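Local coordinates for SusD-like carbohydrate binding protein (Bacteroides vulgatus, PDB 3LEW) that probably binds carbohydrate at the bacterial outer membrane as a SusD-family protein, consistent with a role in nutrient uptake, at residues Gly66-Asn71 with His450-Phe455; Ser74-Tyr77 with Thr82-Leu85; Glu172-Ser177 with Cys213-Gln218; Asp364-Leu369 with Lys379-Asn384. One frame throughout, in Å; residues are numbered along the deposited sequence. Where two conformers were deposited one is given.

Contact 1: residues Gly66-Asn71 with His450-Phe455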
# COMPACT_ATOMS: atom_id res chain seq x y z
N GLY A 66 -15.60 10.09 -2.54
CA GLY A 66 -14.49 9.24 -2.14
C GLY A 66 -13.34 9.89 -1.42
O GLY A 66 -13.38 10.01 -0.16
N PHE A 67 -12.28 10.22 -2.16
CA PHE A 67 -10.99 10.55 -1.56
C PHE A 67 -10.50 11.97 -1.69
O PHE A 67 -9.32 12.25 -1.40
CB PHE A 67 -9.95 9.57 -2.10
CG PHE A 67 -10.15 8.17 -1.56
CD1 PHE A 67 -11.00 7.26 -2.20
CD2 PHE A 67 -9.46 7.76 -0.43
CE1 PHE A 67 -11.18 5.94 -1.68
CE2 PHE A 67 -9.61 6.47 0.04
CZ PHE A 67 -10.47 5.57 -0.59
N ARG A 68 -11.40 12.89 -2.03
CA ARG A 68 -10.98 14.31 -2.18
C ARG A 68 -10.39 14.85 -0.86
O ARG A 68 -9.38 15.52 -0.89
CB ARG A 68 -12.10 15.22 -2.67
CG ARG A 68 -11.63 16.72 -2.85
CD ARG A 68 -12.81 17.72 -2.93
NE ARG A 68 -13.66 17.62 -1.73
CZ ARG A 68 -13.60 18.40 -0.65
NH1 ARG A 68 -12.73 19.41 -0.59
NH2 ARG A 68 -14.43 18.20 0.36
N THR A 69 -11.02 14.57 0.29
CA THR A 69 -10.55 15.09 1.55
C THR A 69 -9.17 14.50 1.93
O THR A 69 -8.43 15.12 2.64
CB THR A 69 -11.54 14.93 2.69
OG1 THR A 69 -11.82 13.53 2.90
CG2 THR A 69 -12.89 15.71 2.42
N HIS A 70 -8.86 13.30 1.47
CA HIS A 70 -7.56 12.67 1.67
C HIS A 70 -6.51 13.43 0.89
O HIS A 70 -5.42 13.69 1.43
CB HIS A 70 -7.55 11.15 1.27
CG HIS A 70 -8.67 10.37 1.89
ND1 HIS A 70 -9.99 10.64 1.61
CD2 HIS A 70 -8.68 9.32 2.76
CE1 HIS A 70 -10.76 9.81 2.30
NE2 HIS A 70 -10.00 8.99 3.00
N ASN A 71 -6.82 13.81 -0.36
CA ASN A 71 -5.90 14.60 -1.17
C ASN A 71 -5.59 15.94 -0.49
O ASN A 71 -4.49 16.45 -0.64
CB ASN A 71 -6.46 14.75 -2.58
CG ASN A 71 -5.43 15.11 -3.65
OD1 ASN A 71 -5.72 15.95 -4.52
ND2 ASN A 71 -4.27 14.42 -3.67
N HIS A 450 -2.50 19.58 -9.91
CA HIS A 450 -2.78 19.57 -8.47
C HIS A 450 -3.72 20.70 -8.05
O HIS A 450 -3.75 21.77 -8.67
CB HIS A 450 -1.47 19.71 -7.69
CG HIS A 450 -0.78 18.40 -7.43
ND1 HIS A 450 -1.38 17.36 -6.74
CD2 HIS A 450 0.47 17.96 -7.75
CE1 HIS A 450 -0.53 16.36 -6.65
NE2 HIS A 450 0.60 16.70 -7.23
N ARG A 451 -4.44 20.45 -6.96
CA ARG A 451 -5.39 21.40 -6.41
C ARG A 451 -5.08 21.85 -4.98
O ARG A 451 -5.54 22.92 -4.57
CB ARG A 451 -6.77 20.74 -6.41
CG ARG A 451 -7.30 20.39 -7.84
CD ARG A 451 -8.45 19.37 -7.74
NE ARG A 451 -9.59 19.98 -7.11
CZ ARG A 451 -10.54 19.38 -6.41
NH1 ARG A 451 -10.57 18.07 -6.20
NH2 ARG A 451 -11.50 20.14 -5.91
N PHE A 452 -4.38 21.02 -4.24
CA PHE A 452 -4.16 21.27 -2.80
C PHE A 452 -2.69 21.42 -2.57
O PHE A 452 -1.94 20.45 -2.69
CB PHE A 452 -4.78 20.15 -1.99
CG PHE A 452 -6.24 19.95 -2.29
CD1 PHE A 452 -7.16 20.92 -1.95
CD2 PHE A 452 -6.69 18.78 -2.92
CE1 PHE A 452 -8.51 20.75 -2.26
CE2 PHE A 452 -8.01 18.60 -3.19
CZ PHE A 452 -8.93 19.57 -2.87
N PHE A 453 -2.27 22.66 -2.33
CA PHE A 453 -0.83 22.99 -2.32
C PHE A 453 -0.19 23.20 -0.92
O PHE A 453 1.00 23.54 -0.81
CB PHE A 453 -0.64 24.29 -3.13
CG PHE A 453 -1.08 24.16 -4.54
CD1 PHE A 453 -0.34 23.41 -5.43
CD2 PHE A 453 -2.28 24.72 -4.96
CE1 PHE A 453 -0.76 23.24 -6.75
CE2 PHE A 453 -2.68 24.55 -6.30
CZ PHE A 453 -1.92 23.81 -7.17
N ASN A 454 -1.00 23.05 0.10
CA ASN A 454 -0.56 23.21 1.49
C ASN A 454 -1.50 22.43 2.37
O ASN A 454 -2.46 21.83 1.89
CB ASN A 454 -0.57 24.69 1.88
CG ASN A 454 -1.83 25.37 1.45
OD1 ASN A 454 -1.86 26.05 0.42
ND2 ASN A 454 -2.91 25.14 2.19
N PHE A 455 -1.17 22.36 3.67
CA PHE A 455 -1.98 21.64 4.62
C PHE A 455 -3.24 22.43 4.95
O PHE A 455 -3.30 23.63 4.64
CB PHE A 455 -1.18 21.34 5.88
CG PHE A 455 -0.12 20.33 5.70
CD1 PHE A 455 -0.42 19.06 5.18
CD2 PHE A 455 1.18 20.60 6.09
CE1 PHE A 455 0.58 18.08 5.05
CE2 PHE A 455 2.18 19.62 5.97
CZ PHE A 455 1.87 18.35 5.44
O HOH W 1 -3.88 18.06 -5.43

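Contact 2: residues Ser74-Tyr77 with Thr82-Leu85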
# COMPACT_ATOMS: atom_id res chain seq x y z
N SER A 74 -7.17 16.37 5.01
CA SER A 74 -8.10 16.53 6.14
C SER A 74 -8.74 15.22 6.65
O SER A 74 -9.18 15.18 7.82
CB SER A 74 -9.16 17.56 5.81
OG SER A 74 -10.02 17.05 4.86
N ALA A 75 -8.80 14.17 5.81
CA ALA A 75 -9.55 12.93 6.09
C ALA A 75 -8.99 12.10 7.27
O ALA A 75 -9.73 11.75 8.18
CB ALA A 75 -9.63 12.03 4.84
N ILE A 76 -7.70 11.80 7.24
CA ILE A 76 -7.13 10.90 8.23
C ILE A 76 -6.90 11.66 9.56
O ILE A 76 -7.32 11.19 10.62
CB ILE A 76 -5.84 10.24 7.67
CG1 ILE A 76 -6.19 9.33 6.47
CG2 ILE A 76 -5.10 9.42 8.77
CD1 ILE A 76 -6.97 8.04 6.86
N TYR A 77 -6.28 12.82 9.50
CA TYR A 77 -6.10 13.69 10.67
C TYR A 77 -7.46 13.98 11.30
O TYR A 77 -7.59 14.08 12.51
CB TYR A 77 -5.43 14.98 10.24
CG TYR A 77 -5.35 16.00 11.34
CD1 TYR A 77 -4.34 15.94 12.26
CD2 TYR A 77 -6.30 17.00 11.46
CE1 TYR A 77 -4.24 16.89 13.28
CE2 TYR A 77 -6.20 17.94 12.49
CZ TYR A 77 -5.18 17.86 13.40
OH TYR A 77 -5.07 18.78 14.45
N THR A 82 -12.10 6.30 6.87
CA THR A 82 -10.91 5.55 6.47
C THR A 82 -10.06 5.25 7.71
O THR A 82 -9.67 4.09 7.96
CB THR A 82 -10.07 6.24 5.41
OG1 THR A 82 -10.93 6.78 4.39
CG2 THR A 82 -9.10 5.25 4.78
N ASN A 83 -9.89 6.28 8.54
CA ASN A 83 -9.18 6.12 9.80
C ASN A 83 -9.85 5.13 10.71
O ASN A 83 -9.18 4.28 11.31
CB ASN A 83 -8.98 7.48 10.44
CG ASN A 83 -7.96 7.46 11.54
OD1 ASN A 83 -6.73 7.37 11.30
ND2 ASN A 83 -8.44 7.50 12.77
N THR A 84 -11.16 5.21 10.85
CA THR A 84 -11.91 4.26 11.62
C THR A 84 -11.79 2.83 11.11
O THR A 84 -11.52 1.91 11.89
CB THR A 84 -13.41 4.70 11.71
OG1 THR A 84 -13.47 5.94 12.44
CG2 THR A 84 -14.32 3.67 12.38
N LEU A 85 -11.96 2.63 9.81
CA LEU A 85 -11.88 1.30 9.27
C LEU A 85 -10.51 0.67 9.47
O LEU A 85 -10.40 -0.53 9.73
CB LEU A 85 -12.18 1.33 7.77
CG LEU A 85 -12.23 -0.04 7.10
CD1 LEU A 85 -13.32 -0.98 7.73
CD2 LEU A 85 -12.44 0.11 5.58
O HOH W 2 -10.46 9.05 7.35

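Contact 3: residues Glu172-Ser177 with Cys213-Gln218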
# COMPACT_ATOMS: atom_id res chain seq x y z
N GLU A 172 8.80 -1.02 19.11
CA GLU A 172 8.24 -2.28 19.62
C GLU A 172 7.26 -2.93 18.64
O GLU A 172 7.24 -4.15 18.49
CB GLU A 172 7.59 -2.07 20.97
CG GLU A 172 8.57 -1.80 22.08
CD GLU A 172 7.96 -1.31 23.38
OE1 GLU A 172 6.83 -0.75 23.37
OE2 GLU A 172 8.68 -1.43 24.41
N VAL A 173 6.45 -2.12 17.96
CA VAL A 173 5.49 -2.65 17.01
C VAL A 173 6.23 -3.17 15.78
O VAL A 173 5.89 -4.26 15.26
CB VAL A 173 4.39 -1.66 16.66
CG1 VAL A 173 3.45 -2.23 15.60
CG2 VAL A 173 3.59 -1.29 17.91
N TYR A 174 7.22 -2.42 15.30
CA TYR A 174 8.09 -2.98 14.24
C TYR A 174 8.73 -4.32 14.67
O TYR A 174 8.75 -5.27 13.88
CB TYR A 174 9.14 -1.97 13.76
CG TYR A 174 8.68 -1.05 12.64
CD1 TYR A 174 8.32 -1.56 11.39
CD2 TYR A 174 8.70 0.32 12.81
CE1 TYR A 174 7.91 -0.75 10.36
CE2 TYR A 174 8.29 1.17 11.78
CZ TYR A 174 7.94 0.62 10.55
OH TYR A 174 7.54 1.42 9.51
N ALA A 175 9.26 -4.42 15.89
CA ALA A 175 9.92 -5.62 16.35
C ALA A 175 8.92 -6.81 16.41
O ALA A 175 9.27 -7.94 16.09
CB ALA A 175 10.61 -5.41 17.72
N GLN A 176 7.68 -6.51 16.81
CA GLN A 176 6.61 -7.51 16.87
C GLN A 176 6.31 -8.02 15.47
O GLN A 176 6.23 -9.21 15.26
CB GLN A 176 5.34 -6.90 17.50
CG GLN A 176 4.16 -7.89 17.66
CD GLN A 176 4.49 -8.99 18.63
OE1 GLN A 176 4.96 -8.73 19.75
NE2 GLN A 176 4.27 -10.25 18.22
N SER A 177 6.20 -7.12 14.51
CA SER A 177 5.94 -7.51 13.12
C SER A 177 7.03 -8.44 12.59
O SER A 177 6.76 -9.56 12.10
CB SER A 177 5.85 -6.27 12.24
OG SER A 177 5.67 -6.58 10.88
N CYS A 213 11.43 -5.20 7.31
CA CYS A 213 12.77 -4.93 7.69
C CYS A 213 13.30 -3.66 7.09
O CYS A 213 13.98 -2.93 7.77
CB CYS A 213 13.68 -6.10 7.36
SG CYS A 213 13.38 -7.57 8.40
N LEU A 214 12.94 -3.38 5.84
CA LEU A 214 13.29 -2.08 5.26
C LEU A 214 12.70 -0.91 6.06
O LEU A 214 13.41 0.07 6.38
CB LEU A 214 12.84 -2.00 3.79
CG LEU A 214 13.32 -0.72 3.07
CD1 LEU A 214 14.79 -0.93 2.64
CD2 LEU A 214 12.42 -0.41 1.83
N TYR A 215 11.39 -0.97 6.35
CA TYR A 215 10.73 0.11 7.04
C TYR A 215 11.25 0.32 8.45
O TYR A 215 11.33 1.46 8.91
CB TYR A 215 9.23 -0.14 7.08
CG TYR A 215 8.50 -0.12 5.75
CD1 TYR A 215 9.15 0.05 4.53
CD2 TYR A 215 7.12 -0.28 5.72
CE1 TYR A 215 8.45 0.07 3.34
CE2 TYR A 215 6.44 -0.25 4.52
CZ TYR A 215 7.09 -0.08 3.35
OH TYR A 215 6.38 -0.11 2.16
N ALA A 216 11.66 -0.77 9.10
CA ALA A 216 12.28 -0.76 10.42
C ALA A 216 13.78 -0.38 10.44
O ALA A 216 14.39 -0.33 11.51
CB ALA A 216 12.09 -2.15 11.11
N ARG A 217 14.36 -0.13 9.26
CA ARG A 217 15.78 0.22 9.10
C ARG A 217 16.75 -0.89 9.50
O ARG A 217 17.89 -0.62 9.94
CB ARG A 217 16.08 1.57 9.82
CG ARG A 217 15.06 2.62 9.45
CD ARG A 217 15.39 4.04 10.02
NE ARG A 217 16.54 4.67 9.37
CZ ARG A 217 16.49 5.33 8.22
NH1 ARG A 217 15.36 5.46 7.57
NH2 ARG A 217 17.60 5.87 7.70
N GLN A 218 16.28 -2.14 9.35
CA GLN A 218 17.07 -3.35 9.54
C GLN A 218 17.63 -3.77 8.18
O GLN A 218 17.14 -4.70 7.53
CB GLN A 218 16.18 -4.46 10.12
CG GLN A 218 15.75 -4.17 11.55
CD GLN A 218 16.90 -4.24 12.52
OE1 GLN A 218 17.88 -4.93 12.28
NE2 GLN A 218 16.81 -3.51 13.61

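Contact 4: residues Asp364-Leu369 with Lys379-Asn384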
# COMPACT_ATOMS: atom_id res chain seq x y z
N ASP A 364 26.05 -3.57 -5.37
CA ASP A 364 25.02 -4.26 -6.16
C ASP A 364 23.67 -3.51 -6.20
O ASP A 364 22.85 -3.82 -7.05
CB ASP A 364 24.82 -5.71 -5.67
CG ASP A 364 24.00 -6.55 -6.65
OD1 ASP A 364 24.45 -6.68 -7.82
OD2 ASP A 364 22.91 -7.07 -6.25
N ALA A 365 23.47 -2.51 -5.33
CA ALA A 365 22.25 -1.72 -5.33
C ALA A 365 21.89 -1.22 -6.72
O ALA A 365 20.76 -1.30 -7.16
CB ALA A 365 22.35 -0.55 -4.36
N ILE A 366 22.87 -0.67 -7.41
CA ILE A 366 22.60 -0.05 -8.69
C ILE A 366 22.20 -1.09 -9.73
O ILE A 366 21.47 -0.77 -10.67
CB ILE A 366 23.78 0.79 -9.17
CG1 ILE A 366 23.33 1.71 -10.31
CG2 ILE A 366 24.95 -0.10 -9.52
CD1 ILE A 366 24.43 2.49 -10.93
N ASN A 367 22.63 -2.33 -9.58
CA ASN A 367 22.30 -3.34 -10.59
C ASN A 367 20.83 -3.74 -10.50
O ASN A 367 20.18 -3.94 -11.53
CB ASN A 367 23.18 -4.56 -10.41
CG ASN A 367 24.63 -4.23 -10.56
OD1 ASN A 367 25.00 -3.44 -11.44
ND2 ASN A 367 25.47 -4.80 -9.69
N LYS A 368 20.33 -3.85 -9.27
CA LYS A 368 18.93 -4.19 -9.05
C LYS A 368 18.02 -3.06 -9.53
O LYS A 368 17.02 -3.31 -10.19
CB LYS A 368 18.66 -4.58 -7.60
CG LYS A 368 19.52 -5.79 -7.14
CD LYS A 368 19.00 -7.08 -7.75
CE LYS A 368 19.80 -8.33 -7.32
NZ LYS A 368 21.21 -8.47 -7.78
N LEU A 369 18.41 -1.82 -9.26
CA LEU A 369 17.70 -0.67 -9.78
C LEU A 369 17.68 -0.66 -11.32
O LEU A 369 16.65 -0.46 -11.94
CB LEU A 369 18.35 0.62 -9.25
CG LEU A 369 17.68 1.94 -9.62
CD1 LEU A 369 16.18 1.98 -9.15
CD2 LEU A 369 18.51 3.12 -9.07
N LYS A 379 15.95 4.81 -18.79
CA LYS A 379 17.38 4.97 -18.94
C LYS A 379 18.05 4.42 -17.69
O LYS A 379 17.62 4.72 -16.56
CB LYS A 379 17.73 6.43 -19.19
CG LYS A 379 17.69 6.81 -20.66
N THR A 380 19.08 3.60 -17.89
CA THR A 380 19.87 3.07 -16.78
C THR A 380 20.84 4.11 -16.21
O THR A 380 21.18 5.09 -16.88
CB THR A 380 20.59 1.79 -17.18
OG1 THR A 380 21.38 2.05 -18.34
CG2 THR A 380 19.55 0.70 -17.48
N ILE A 381 21.24 3.90 -14.97
CA ILE A 381 22.14 4.81 -14.28
C ILE A 381 23.55 4.35 -14.65
O ILE A 381 23.89 3.18 -14.42
CB ILE A 381 21.98 4.76 -12.75
CG1 ILE A 381 20.55 5.12 -12.27
CG2 ILE A 381 23.04 5.66 -12.05
CD1 ILE A 381 20.03 6.44 -12.76
N HIS A 382 24.35 5.25 -15.19
CA HIS A 382 25.74 4.87 -15.53
C HIS A 382 26.76 5.87 -14.97
O HIS A 382 27.90 5.98 -15.45
CB HIS A 382 25.93 4.61 -17.04
CG HIS A 382 25.20 3.39 -17.53
ND1 HIS A 382 25.62 2.11 -17.27
CD2 HIS A 382 24.07 3.27 -18.26
CE1 HIS A 382 24.78 1.24 -17.81
NE2 HIS A 382 23.83 1.93 -18.42
N THR A 383 26.37 6.51 -13.87
CA THR A 383 27.30 7.27 -13.06
C THR A 383 27.17 6.83 -11.61
O THR A 383 26.10 6.45 -11.15
CB THR A 383 27.11 8.81 -13.25
OG1 THR A 383 27.26 9.16 -14.64
CG2 THR A 383 28.13 9.58 -12.45
N ASN A 384 28.27 6.86 -10.87
CA ASN A 384 28.23 6.59 -9.44
C ASN A 384 27.66 7.76 -8.66
O ASN A 384 28.20 8.87 -8.68
CB ASN A 384 29.62 6.41 -8.86
CG ASN A 384 30.18 5.08 -9.14
OD1 ASN A 384 29.52 4.05 -8.92
ND2 ASN A 384 31.45 5.08 -9.58

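Contact 1: residues Gly66-Asn71 with His450-Phe455
Phe452 leans its ring against Asn71 and Arg68, on the short helix 68-71. Its CB lies 3.9 Å from Asn71 O. From there CG is set anti to the carbonyl carbon (chi1 -56°), which carries the ring toward the helix. CD2 comes 3.4 Å from Asn71 OD1, which sits at the ring edge in its plane; amide and ring planes stand 80° apart. CE2 also borders OD1, at 3.7 Å, and at the tip CZ reaches Arg68 CG at 3.9 Å. Arg451 folds back over the same ring: its CB covers one face, and the Phe452 CZ in turn lies over its guanidinium. Arg451 NH1 approaches Arg68 CG to 3.8 Å and bonds to Leu61 O, while Arg68 turns its own charge to Glu72. A water bridges the segments as well, donating to Asn71 OD1 (2.9 Å), accepting from Arg451 N and bonding His450 ND1. Asn71 is gripped further by Ala54, Val59 and Leu61. An alanine in place of Phe452 would probably open a gap beside Asn71 and leave the Arg451 guanidinium without the ring that it covers. The loop after strand 440-448 thus packs on helix 68-71, joining the C-terminal part of the chain to the N-terminal helical part of a SusD-type fold.

Contact 2: residues Ser74-Tyr77 with Thr82-Leu85
Ile76 reaches with two branches toward the first turn of helix 81-103, where it meets Thr82 and Asn83 in different ways. Its delta branch crosses the Thr82 side chain at about a right angle, and the methyl CD1 ends 3.9 Å from Thr82 CB and 4.1 Å from Thr82 CG2. The same methyl lies 3.8 Å from the Asn83 N. Against Asn83 the approach is oblique: the other branch, CG2, lies 3.6 Å from Asn83 OD1, and Asn83 CB sits near both Ile76 CD1 and Ile76 O. With CG1 of Ile76 anti to the carbonyl carbon (chi1 -65°), CG2 falls on the far side from the backbone N, and the two branches spread to meet separate neighbours. Asn83 holds its CG anti to its own N (chi1 -165°), which puts the amide beside Ile76. Its ND2 is bonded to Arg471 O, and Thr82 OG1 is bonded to both Asn42 and His70, so the polar ends of both helix residues are held from outside. A water joins the backbones: it donates weakly to Ala75 O (2.9 Å) and accepts from Asn83 N (3.1 Å), an amide in the first turn of the helix. The loop and the helix it leads into thus close on each other across the four residues that separate them. Met55 and Tyr470 also pack on Ile76. Chemically, the contact is a buried isoleucine set against a threonine and an asparagine whose polar ends are held by other partners, with a water forming a backbone link that is weak on the Ala75 side.

Contact 3: residues Glu172-Ser177 with Cys213-Gln218
The backbones come closest at Tyr174 and Ala216, whose CA atoms are 6.1 Å apart where helix 170-187 passes the C-terminal end of helix 202-215. The Tyr174 ring lies against that end, with Ala216 CA and N over one of its faces. Ala216 CB packs 3.8 Å from Tyr174 CD1, and farther along the ring CE1 meets Tyr215 CB at 3.6 Å. The hydroxyl comes nearer still, OH to Tyr215 CB at 3.3 Å. Helix 202-215 ends in a Schellman motif: Arg217 has positive phi (66°), and the turn closes through Gln218 N to Cys213 O (2.9 Å) and Arg217 N to Leu214 O (3.0 Å). Packing of a helix against the end of another is consistent with the TPR-like helical architecture of the SusD family. A leucine in place of Tyr174 would probably lose the flat cover over Ala216 and leave Tyr215 CB without the CE1 and hydroxyl that now abut it. Tyr215 has CG anti to its carbonyl carbon (chi1 -66°), which swings its own ring away from Tyr174 toward Ile410 and Arg414 of helix 408-414. Ser134 of helix 111-135 also touches Tyr174.

Contact 4: residues Asp364-Leu369 with Lys379-Asn384
The carbonyl group of Ile381 is the flat group met across this contact, and Ile366 CD1 rests 3.6 Å from its O. The contact belongs to the connection between two successive helices, consistent with the TPR-like helical architecture of the family: after helix 365-376 the chain doubles back along its side before entering helix 387-401. Two more flat groups belong to 364-369: the Asp364 carboxylate and the Asn367 amide. Asn367 ND2 meets Asp364 OD1 from the anti side, 33° out of the carboxylate plane, at 2.8 Å, the N-H pointing almost straight at the oxygen. Lys368 NZ takes the syn lone pair of the other oxygen, OD2, in a 2.7 Å salt bridge, and Lys357 of helix 346-359 pairs with that oxygen too. Both carboxylate oxygens are therefore engaged. Ile366 and Ile381 supply most of the packing. Ile366 extends CG1 anti to its backbone N (chi1 -165°), and its chain, straight through chi2, delivers CD1 to Ile381, 3.6 Å from CG2 and 3.8 Å from CB; the two side chains meet at a slant. Asn370 OD1 accepts a bond from Ile381 N, pinning the loop to the helix from a second point. Thr393 of helix 387-401 also touches Ile381. Farther along the helix, Leu369 CD2 ends 4.3 Å from Ile381 CG1.

Overall arrangement
Contacts 1 and 2 are neighbours, their centres about 13 Å apart, joined where His70 of helix 68-71 meets Thr82 of helix 81-103. Contact 1 spans most of the chain, bringing the loop after strand 440-448 back to an early helix, and the other three all fall between its segments. Contacts 2, 3 and 4 follow in series. Contact 3, between helices 170-187 and 202-215, lies about 24 Å from contact 2 centre to centre; contact 4, at helix 365-376, lies about 38 Å from it, on the other side of the chain's centre. Contacts 3 and 4 come within about 10 Å, nearest atoms. Contact 1 thus ties the N-terminal helical part to the C-terminal part.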